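Local coordinates for DUF871 domain-containing protein (Enterococcus faecalis, PDB 2P0O) that has no established function but belongs to the MupG family, and so probably hydrolyses 6-phospho-N-acetylmuramic acid-containing disaccharides as a 6-phospho-N-acetylmuramidase, at residues R199-F204 against D342-P347. Residues are numbered along the deposited sequence; the frame is centred on the assembly and turned at random.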
loop_
_atom_site.group_PDB
_atom_site.type_symbol
_atom_site.label_atom_id
_atom_site.label_comp_id
_atom_site.label_asym_id
_atom_site.label_seq_id
_atom_site.Cartn_x
_atom_site.Cartn_y
_atom_site.Cartn_z
ATOM N N ARG A 199 -0.001 4.410 -11.106
ATOM C CA ARG A 199 -1.213 5.037 -11.601
ATOM C C ARG A 199 -2.147 3.964 -12.142
ATOM O O ARG A 199 -1.789 3.220 -13.055
ATOM C CB ARG A 199 -0.871 6.076 -12.696
ATOM C CG ARG A 199 -2.101 6.717 -13.411
ATOM C CD ARG A 199 -2.605 7.958 -12.700
ATOM N NE ARG A 199 -1.540 8.897 -12.339
ATOM C CZ ARG A 199 -1.640 9.819 -11.382
ATOM N NH1 ARG A 199 -2.765 9.954 -10.678
ATOM N NH2 ARG A 199 -0.614 10.636 -11.169
ATOM N N GLY A 200 -3.347 3.913 -11.567
ATOM C CA GLY A 200 -4.360 2.954 -11.975
ATOM C C GLY A 200 -3.992 1.511 -11.668
ATOM O O GLY A 200 -4.585 0.603 -12.255
ATOM N N GLN A 201 -3.012 1.294 -10.776
ATOM C CA GLN A 201 -2.583 -0.083 -10.451
ATOM C C GLN A 201 -3.228 -0.602 -9.137
ATOM O O GLN A 201 -3.785 0.175 -8.366
ATOM C CB GLN A 201 -1.043 -0.213 -10.368
ATOM C CG GLN A 201 -0.258 0.096 -11.671
ATOM C CD GLN A 201 -0.802 -0.614 -12.904
ATOM O OE1 GLN A 201 -0.929 -1.839 -12.939
ATOM N NE2 GLN A 201 -1.138 0.161 -13.925
ATOM N N ASN A 202 -3.164 -1.914 -8.926
ATOM C CA ASN A 202 -3.668 -2.566 -7.711
ATOM C C ASN A 202 -2.948 -1.953 -6.516
ATOM O O ASN A 202 -1.740 -2.080 -6.408
ATOM C CB ASN A 202 -3.387 -4.086 -7.771
ATOM C CG ASN A 202 -3.957 -4.840 -6.576
ATOM O OD1 ASN A 202 -4.104 -4.291 -5.476
ATOM N ND2 ASN A 202 -4.304 -6.093 -6.792
ATOM N N PRO A 203 -3.685 -1.232 -5.660
ATOM C CA PRO A 203 -3.085 -0.622 -4.470
ATOM C C PRO A 203 -2.416 -1.615 -3.524
ATOM O O PRO A 203 -1.393 -1.283 -2.898
ATOM C CB PRO A 203 -4.277 0.069 -3.774
ATOM C CG PRO A 203 -5.318 0.223 -4.848
ATOM C CD PRO A 203 -5.121 -0.906 -5.805
ATOM N N PHE A 204 -2.976 -2.815 -3.394
ATOM C CA PHE A 204 -2.370 -3.835 -2.532
ATOM C C PHE A 204 -0.979 -4.199 -3.020
ATOM O O PHE A 204 -0.046 -4.251 -2.228
ATOM C CB PHE A 204 -3.272 -5.088 -2.408
ATOM C CG PHE A 204 -2.570 -6.306 -1.832
ATOM C CD1 PHE A 204 -2.327 -6.405 -0.464
ATOM C CD2 PHE A 204 -2.178 -7.357 -2.659
ATOM C CE1 PHE A 204 -1.684 -7.515 0.081
ATOM C CE2 PHE A 204 -1.533 -8.474 -2.134
ATOM C CZ PHE A 204 -1.270 -8.555 -0.753
ATOM N N ASP A 342 -4.513 -8.471 -11.104
ATOM C CA ASP A 342 -3.689 -9.079 -10.066
ATOM C C ASP A 342 -2.266 -9.375 -10.511
ATOM O O ASP A 342 -1.413 -9.757 -9.708
ATOM C CB ASP A 342 -4.359 -10.325 -9.461
ATOM C CG ASP A 342 -5.562 -9.971 -8.604
ATOM O OD1 ASP A 342 -5.684 -8.790 -8.199
ATOM O OD2 ASP A 342 -6.416 -10.851 -8.353
ATOM N N GLN A 343 -1.983 -9.140 -11.780
ATOM C CA GLN A 343 -0.658 -9.498 -12.275
ATOM C C GLN A 343 0.511 -8.712 -11.677
ATOM O O GLN A 343 1.629 -9.175 -11.731
ATOM C CB GLN A 343 -0.647 -9.436 -13.809
ATOM C CG GLN A 343 -1.360 -10.665 -14.409
ATOM C CD GLN A 343 -1.384 -10.645 -15.919
ATOM O OE1 GLN A 343 -0.487 -10.114 -16.536
ATOM N NE2 GLN A 343 -2.413 -11.223 -16.513
ATOM N N THR A 344 0.287 -7.520 -11.130
ATOM C CA THR A 344 1.383 -6.834 -10.439
ATOM C C THR A 344 1.724 -7.459 -9.066
ATOM O O THR A 344 2.672 -7.061 -8.421
ATOM C CB THR A 344 1.121 -5.351 -10.241
ATOM O OG1 THR A 344 -0.142 -5.181 -9.577
ATOM C CG2 THR A 344 1.139 -4.594 -11.599
ATOM N N ILE A 345 0.930 -8.416 -8.612
ATOM C CA ILE A 345 1.250 -9.154 -7.387
ATOM C C ILE A 345 2.337 -10.200 -7.671
ATOM O O ILE A 345 3.173 -10.513 -6.794
ATOM C CB ILE A 345 -0.011 -9.850 -6.816
ATOM C CG1 ILE A 345 -1.055 -8.793 -6.455
ATOM C CG2 ILE A 345 0.345 -10.755 -5.614
ATOM C CD1 ILE A 345 -2.496 -9.369 -6.251
ATOM N N LEU A 346 2.355 -10.709 -8.903
ATOM C CA LEU A 346 3.305 -11.789 -9.268
ATOM C C LEU A 346 4.773 -11.551 -8.940
ATOM O O LEU A 346 5.380 -12.464 -8.443
ATOM C CB LEU A 346 3.180 -12.260 -10.741
ATOM C CG LEU A 346 1.806 -12.817 -11.158
ATOM C CD1 LEU A 346 1.696 -12.932 -12.680
ATOM C CD2 LEU A 346 1.526 -14.167 -10.446
ATOM N N PRO A 347 5.359 -10.376 -9.286
ATOM C CA PRO A 347 6.761 -10.138 -8.865
ATOM C C PRO A 347 6.956 -10.005 -7.346
ATOM O O PRO A 347 8.094 -9.964 -6.886
ATOM C CB PRO A 347 7.131 -8.806 -9.526
ATOM C CG PRO A 347 5.990 -8.432 -10.434
ATOM C CD PRO A 347 4.805 -9.245 -10.063
HETATM O O HOH W 1 -2.513 -3.686 -10.924
HETATM O O HOH W 2 0.085 -2.589 -8.482
#
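N202 sits just ahead of helix 203-212 and divides its amide between two jobs. With CG anti to the backbone N (chi1 -177°), N202, as the N-cap residue, turns OD1 back to accept a weak, bent bond from F204 N at 2.8 Å, while ND2 faces the 342-347 turn. There ND2 lies 3.3 Å from D342 OD1, amide and carboxylate planes 41° apart. Q233 of helix 228-240 ties the two groups together, its OE1 accepting from N202 ND2 and its NE2 donating to D342 OD1; R229 forms a salt bridge with D342 OD2. All this lies at the seam between the TIM barrel, whose last crossover, from strand 173-178 to strand 218-221, contains N202, and the cyclophilin-like C-terminal domain. T344 crosses the seam through water. T344 OG1 shares one water with N202 N and Q201 OE1; a second water, 2.8 Å from T344 OG1, donates to N202 O, so both backbone polar atoms of N202 are bridged. The methyl CG2 of T344 rests 3.7 Å from Q201 OE1. The buried I345 sets CD1 beside N202 ND2 at 3.8 Å and against the F204 ring edge, 4.1 Å from F204 CD2, with F243 touching both side chains.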